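Local atomic coordinates of cytochrome P450 (Rhodococcus erythropolis, PDB entry 3WEC), a protein that catalyses the N-hydroxylation of the quinoline ring of aurachin alkaloids as a heme-dependent cytochrome P450 monooxygenase, the step that confers antibiotic activity on them. Residues Asp25-Pro28 with Val29-Arg32; Ile130-Ser133 with Ala134-Ala138; Cys145-Ala148 with Val149-Val152. All coordinates share one frame; numbering follows the deposited sequence.

Contact 1: Asp25-Pro28 with Val29-Arg32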
loop_
_atom_site.group_PDB
_atom_site.type_symbol
_atom_site.label_atom_id
_atom_site.label_comp_id
_atom_site.label_asym_id
_atom_site.label_seq_id
_atom_site.Cartn_x
_atom_site.Cartn_y
_atom_site.Cartn_z
ATOM N N ASP A 25 17.208 3.370 7.019
ATOM C CA ASP A 25 17.716 2.073 6.589
ATOM C C ASP A 25 17.359 1.047 7.642
ATOM O O ASP A 25 17.915 1.057 8.735
ATOM C CB ASP A 25 19.225 2.066 6.301
ATOM C CG ASP A 25 19.682 0.766 5.628
ATOM O OD1 ASP A 25 20.904 0.539 5.532
ATOM O OD2 ASP A 25 18.807 -0.038 5.201
ATOM N N PRO A 26 16.385 0.177 7.325
ATOM C CA PRO A 26 15.951 -0.799 8.302
ATOM C C PRO A 26 16.507 -2.197 8.040
ATOM O O PRO A 26 16.445 -3.052 8.923
ATOM C CB PRO A 26 14.410 -0.788 8.154
ATOM C CG PRO A 26 14.096 0.066 6.986
ATOM C CD PRO A 26 15.372 0.382 6.278
ATOM N N TYR A 27 17.050 -2.418 6.848
ATOM C CA TYR A 27 17.501 -3.753 6.414
ATOM C C TYR A 27 18.612 -4.401 7.244
ATOM O O TYR A 27 18.499 -5.572 7.592
ATOM C CB TYR A 27 17.821 -3.757 4.919
ATOM C CG TYR A 27 16.645 -3.214 4.157
ATOM C CD1 TYR A 27 15.516 -4.007 3.927
ATOM C CD2 TYR A 27 16.635 -1.884 3.723
ATOM C CE1 TYR A 27 14.420 -3.503 3.260
ATOM C CE2 TYR A 27 15.532 -1.361 3.066
ATOM C CZ TYR A 27 14.430 -2.173 2.830
ATOM O OH TYR A 27 13.343 -1.639 2.160
ATOM N N PRO A 28 19.682 -3.655 7.572
ATOM C CA PRO A 28 20.663 -4.351 8.420
ATOM C C PRO A 28 20.052 -4.805 9.749
ATOM O O PRO A 28 20.553 -5.767 10.347
ATOM C CB PRO A 28 21.761 -3.296 8.664
ATOM C CG PRO A 28 21.652 -2.368 7.495
ATOM C CD PRO A 28 20.178 -2.348 7.097
ATOM N N VAL A 29 18.995 -4.122 10.204
ATOM C CA VAL A 29 18.347 -4.454 11.477
ATOM C C VAL A 29 17.385 -5.616 11.276
ATOM O O VAL A 29 17.230 -6.463 12.157
ATOM C CB VAL A 29 17.622 -3.236 12.092
ATOM C CG1 VAL A 29 16.828 -3.641 13.331
ATOM C CG2 VAL A 29 18.616 -2.115 12.408
ATOM N N TYR A 30 16.745 -5.632 10.103
ATOM C CA TYR A 30 15.947 -6.762 9.636
ATOM C C TYR A 30 16.829 -7.993 9.507
ATOM O O TYR A 30 16.373 -9.112 9.735
ATOM C CB TYR A 30 15.337 -6.465 8.257
ATOM C CG TYR A 30 14.190 -5.448 8.201
ATOM C CD1 TYR A 30 13.911 -4.763 7.021
ATOM C CD2 TYR A 30 13.377 -5.204 9.294
ATOM C CE1 TYR A 30 12.872 -3.857 6.938
ATOM C CE2 TYR A 30 12.320 -4.297 9.214
ATOM C CZ TYR A 30 12.069 -3.616 8.037
ATOM O OH TYR A 30 11.021 -2.692 7.976
ATOM N N ALA A 31 18.081 -7.781 9.109
ATOM C CA ALA A 31 19.045 -8.861 9.031
ATOM C C ALA A 31 19.304 -9.457 10.437
ATOM O O ALA A 31 19.134 -10.669 10.626
ATOM C CB ALA A 31 20.335 -8.400 8.357
ATOM N N ARG A 32 19.666 -8.597 11.402
ATOM C CA ARG A 32 19.842 -8.982 12.815
ATOM C C ARG A 32 18.661 -9.831 13.275
ATOM O O ARG A 32 18.858 -10.926 13.768
ATOM C CB ARG A 32 19.991 -7.757 13.745
ATOM C CG ARG A 32 21.353 -7.072 13.779
ATOM C CD ARG A 32 21.518 -6.302 15.081
ATOM N NE ARG A 32 22.020 -7.187 16.132
ATOM C CZ ARG A 32 21.883 -7.000 17.445
ATOM N NH1 ARG A 32 21.220 -5.950 17.912
ATOM N NH2 ARG A 32 22.394 -7.879 18.298
#

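Contact 2: Ile130-Ser133 with Ala134-Ala138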
loop_
_atom_site.group_PDB
_atom_site.type_symbol
_atom_site.label_atom_id
_atom_site.label_comp_id
_atom_site.label_asym_id
_atom_site.label_seq_id
_atom_site.Cartn_x
_atom_site.Cartn_y
_atom_site.Cartn_z
ATOM N N ILE A 130 -5.539 4.890 -20.724
ATOM C CA ILE A 130 -5.508 5.989 -19.788
ATOM C C ILE A 130 -4.441 5.785 -18.679
ATOM O O ILE A 130 -3.968 6.763 -18.079
ATOM C CB ILE A 130 -6.921 6.315 -19.250
ATOM C CG1 ILE A 130 -7.112 5.742 -17.866
ATOM C CG2 ILE A 130 -8.018 5.907 -20.250
ATOM C CD1 ILE A 130 -6.649 6.708 -16.799
ATOM N N VAL A 131 -4.042 4.534 -18.431
ATOM C CA VAL A 131 -2.935 4.270 -17.501
ATOM C C VAL A 131 -1.630 4.746 -18.121
ATOM O O VAL A 131 -0.837 5.440 -17.469
ATOM C CB VAL A 131 -2.797 2.780 -17.131
ATOM C CG1 VAL A 131 -1.559 2.569 -16.264
ATOM C CG2 VAL A 131 -4.052 2.286 -16.407
ATOM N N LEU A 132 -1.425 4.367 -19.380
ATOM C CA LEU A 132 -0.282 4.791 -20.170
ATOM C C LEU A 132 -0.179 6.314 -20.256
ATOM O O LEU A 132 0.907 6.870 -20.112
ATOM C CB LEU A 132 -0.369 4.192 -21.583
ATOM C CG LEU A 132 0.418 4.848 -22.726
ATOM C CD1 LEU A 132 1.913 4.730 -22.512
ATOM C CD2 LEU A 132 0.025 4.274 -24.077
ATOM N N SER A 133 -1.309 6.970 -20.502
ATOM C CA SER A 133 -1.372 8.419 -20.636
ATOM C C SER A 133 -0.890 9.081 -19.351
ATOM O O SER A 133 -0.010 9.961 -19.368
ATOM C CB SER A 133 -2.808 8.831 -20.941
ATOM O OG SER A 133 -2.866 10.137 -21.441
ATOM N N ALA A 134 -1.463 8.635 -18.230
ATOM C CA ALA A 134 -1.033 9.077 -16.919
ATOM C C ALA A 134 0.454 8.753 -16.673
ATOM O O ALA A 134 1.195 9.615 -16.162
ATOM C CB ALA A 134 -1.904 8.463 -15.840
ATOM N N ALA A 135 0.906 7.546 -17.033
ATOM C CA ALA A 135 2.333 7.187 -16.770
ATOM C C ALA A 135 3.256 8.098 -17.578
ATOM O O ALA A 135 4.190 8.701 -17.018
ATOM C CB ALA A 135 2.636 5.723 -17.072
ATOM N N SER A 136 2.970 8.228 -18.881
ATOM C CA SER A 136 3.845 9.006 -19.744
ATOM C C SER A 136 3.851 10.476 -19.383
ATOM O O SER A 136 4.898 11.084 -19.417
ATOM C CB SER A 136 3.587 8.788 -21.242
ATOM O OG SER A 136 2.224 8.572 -21.496
ATOM N N SER A 137 2.707 11.048 -19.022
ATOM C CA SER A 137 2.703 12.443 -18.559
ATOM C C SER A 137 3.632 12.632 -17.359
ATOM O O SER A 137 4.380 13.623 -17.303
ATOM C CB SER A 137 1.300 12.905 -18.185
ATOM O OG SER A 137 0.516 13.041 -19.336
ATOM N N ALA A 138 3.569 11.687 -16.412
ATOM C CA ALA A 138 4.344 11.746 -15.162
ATOM C C ALA A 138 5.824 11.605 -15.472
ATOM O O ALA A 138 6.648 12.410 -15.013
ATOM C CB ALA A 138 3.904 10.666 -14.188
#

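Contact 3: Cys145-Ala148 with Val149-Val152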
loop_
_atom_site.group_PDB
_atom_site.type_symbol
_atom_site.label_atom_id
_atom_site.label_comp_id
_atom_site.label_asym_id
_atom_site.label_seq_id
_atom_site.Cartn_x
_atom_site.Cartn_y
_atom_site.Cartn_z
ATOM N N CYS A 145 10.638 19.103 -12.669
ATOM C CA CYS A 145 10.026 19.174 -11.381
ATOM C C CYS A 145 11.101 19.522 -10.373
ATOM O O CYS A 145 12.287 19.353 -10.643
ATOM C CB CYS A 145 9.323 17.855 -11.046
ATOM S SG CYS A 145 10.421 16.453 -10.698
ATOM N N THR A 146 10.668 20.035 -9.226
ATOM C CA THR A 146 11.531 20.243 -8.074
ATOM C C THR A 146 11.441 19.039 -7.126
ATOM O O THR A 146 12.452 18.546 -6.630
ATOM C CB THR A 146 11.141 21.526 -7.311
ATOM O OG1 THR A 146 11.346 22.675 -8.147
ATOM C CG2 THR A 146 11.970 21.678 -6.038
ATOM N N ASP A 147 10.219 18.574 -6.883
ATOM C CA ASP A 147 9.977 17.439 -6.008
ATOM C C ASP A 147 9.212 16.374 -6.766
ATOM O O ASP A 147 8.074 16.594 -7.182
ATOM C CB ASP A 147 9.216 17.872 -4.752
ATOM C CG ASP A 147 8.717 16.687 -3.925
ATOM O OD1 ASP A 147 9.461 15.712 -3.732
ATOM O OD2 ASP A 147 7.564 16.729 -3.458
ATOM N N ALA A 148 9.865 15.227 -6.965
ATOM C CA ALA A 148 9.277 14.112 -7.686
ATOM C C ALA A 148 8.210 13.464 -6.859
ATOM O O ALA A 148 7.360 12.761 -7.423
ATOM C CB ALA A 148 10.334 13.086 -8.080
ATOM N N VAL A 149 8.227 13.651 -5.529
ATOM C CA VAL A 149 7.119 13.084 -4.746
ATOM C C VAL A 149 5.785 13.785 -5.011
ATOM O O VAL A 149 4.811 13.122 -5.425
ATOM C CB VAL A 149 7.385 12.869 -3.233
ATOM C CG1 VAL A 149 6.166 12.224 -2.590
ATOM C CG2 VAL A 149 8.608 11.979 -2.998
ATOM N N SER A 150 5.736 15.097 -4.822
ATOM C CA SER A 150 4.468 15.815 -4.935
ATOM C C SER A 150 4.066 16.198 -6.359
ATOM O O SER A 150 2.899 16.513 -6.605
ATOM C CB SER A 150 4.435 17.052 -4.035
ATOM O OG SER A 150 5.388 18.034 -4.467
ATOM N N GLU A 151 5.015 16.185 -7.292
ATOM C CA GLU A 151 4.718 16.599 -8.662
ATOM C C GLU A 151 4.563 15.423 -9.617
ATOM O O GLU A 151 3.983 15.561 -10.711
ATOM C CB GLU A 151 5.768 17.609 -9.178
ATOM C CG GLU A 151 5.946 18.804 -8.256
ATOM C CD GLU A 151 7.175 19.626 -8.573
ATOM O OE1 GLU A 151 7.214 20.273 -9.643
ATOM O OE2 GLU A 151 8.112 19.649 -7.748
ATOM N N VAL A 152 5.021 14.252 -9.200
ATOM C CA VAL A 152 5.051 13.135 -10.120
ATOM C C VAL A 152 4.536 11.843 -9.545
ATOM O O VAL A 152 3.706 11.165 -10.155
ATOM C CB VAL A 152 6.481 12.860 -10.590
ATOM C CG1 VAL A 152 6.479 11.739 -11.613
ATOM C CG2 VAL A 152 7.124 14.130 -11.128
#

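Contact 1: Asp25-Pro28 with Val29-Arg32
The P26 ring packs against the Y30 ring: P26 CB sits over its face, 4.0 Å from the Y30 ring centroid, a CH-pi contact. P26 O lies over a face of the same ring, offset toward its rim. Y27 adds an offset edge-to-face pair, the edge of Y30 turned to the Y27 face with planes at 77°; the closest carbons, Y27 CD1 and Y30 CD1, are 3.6 Å apart. In both tyrosines CG stands anti to the carbonyl carbon (chi1 -53° for Y27, -72° for Y30), which sends both side chains off beside the backbone N, where the rings meet. Their hydroxyls bond outward, Y27 OH to E297 and Y30 OH to H301, which fixes the far ends of both rings. This is the first turn of helix 27-36, in sequence position the A helix of the P450 fold. Y30 N donates to P26 O at 2.9 Å and A31 N to Y27 O at 2.7 Å, while D25 OD2 caps Y27 N with a weak 3.4 Å bond. The solvent side is sparser. There P28 and R32 are joined through the backbone, R32 N to P28 O at 3.1 Å, and the R32 side chain, bent at chi3, runs off to a salt bridge with E36.

Contact 2: Ile130-Ser133 with Ala134-Ala138
L132 and S136 meet through a doubly used carbonyl. L132 O accepts from S136 N at 2.8 Å and from S136 OG at 2.6 Å. The S136 hydroxyl is folded back along the helix by a chi1 of 34°, well short of a staggered position, and this twist coincides with the short bond.

The next residue repeats the side-chain-to-backbone scheme with a different torsion. S137 OG lies beside its own backbone N (chi1 -70°) and reaches S133 O at 3.1 Å, while S137 N donates to the same oxygen at 2.9 Å. These two donors approach S133 O from opposite faces of its carbonyl plane, so neither displaces the other. The hydroxyls of S136 and S137 each find an acceptor one turn back in the same helix.

Of the backbone bonds between the two turns, A134 N to I130 O and A135 N to V131 O use a carbonyl that takes no hydroxyl as well, the second the shorter at 2.8 Å.

No apolar side-chain pair forms between the two turns; the alanines contribute only methyls, which rest in van der Waals contact against carbonyl oxygens. A134 CB lies 3.5 Å from I130 O, and A135 CB is equally near V131 O. L132, with CG anti to the backbone N (chi1 159°), likewise brings its CD1 methyl against the hydroxyl oxygen S136 OG at 4.0 Å. Beyond the segments, A134 and A135 touch F156 of helix 155-165, whereas V131 and A135 touch H373, and L132 and S136 touch E377, of helix 364-381.

Repeated i to i-4 bonds with serine hydroxyls doubling onto the carbonyls are a familiar alpha-helical feature, and the helix concerned, packed between 155-165 and 364-381, fits the D helix of the P450 four-helix core, whose partners include E and L.

Contact 3: Cys145-Ala148 with Val149-Val152
D147 caps S150 and V149 with its carboxylate. OD2 takes two donors from the same face of its plane, S150 N at 2.8 Å and S150 OG at 2.7 Å; OD1 accepts weak bonds from V149 N and from L405 N. The anti placement of D147 CG relative to the backbone N (chi1 170°) carries the carboxylate over the V149 and S150 amides, an N-cap arrangement at the start of helix 148-153.

A second carboxylate bonds in the reverse direction. E151, extended beyond CG, reaches back so that OE2 accepts from T146 N at 3.0 Å and from D147 N at 2.5 Å, the latter nearly straight at 170° but unusually short, its exact length doubtful. D147 OD2 and E151 OE2, probably both negative, stay 5.2 Å apart.

Backbone bonds are fewer: E151 N to D147 O at 3.1 Å, and a weak one from V152 N to A148 O; a wider, pi-type turn spans 149-152.

The nonpolar part is thin, C145 SG to V152 CG2 at 4.1 Å. V152 also touches A138 of helix 128-141, and E151 touches H141 there, so the short helix lies against the end of the preceding one, while A148 hydrogen-bonds by backbone with L405, just before strand 407-410.

How the contacts relate
The three contacts follow in series along the chain and each is confined to one helix or its start. Contact 1 lies on helix 27-36 near the N-terminus, set apart from the others: its centre is about 35 Å from that of contact 2 and about 29 Å from that of contact 3, with no touch to either. Contacts 2 and 3 are neighbours, centres about 15 Å apart, on the consecutive helices 128-141 and 148-153, and they meet where A138 O packs on V152 CG1 at 3.5 Å. Together they span two consecutive helices and the loop joining them, while contact 1 lies in another part of the fold. All three lie away from the annotated heme and substrate sites, on the outer scaffold of the P450 fold.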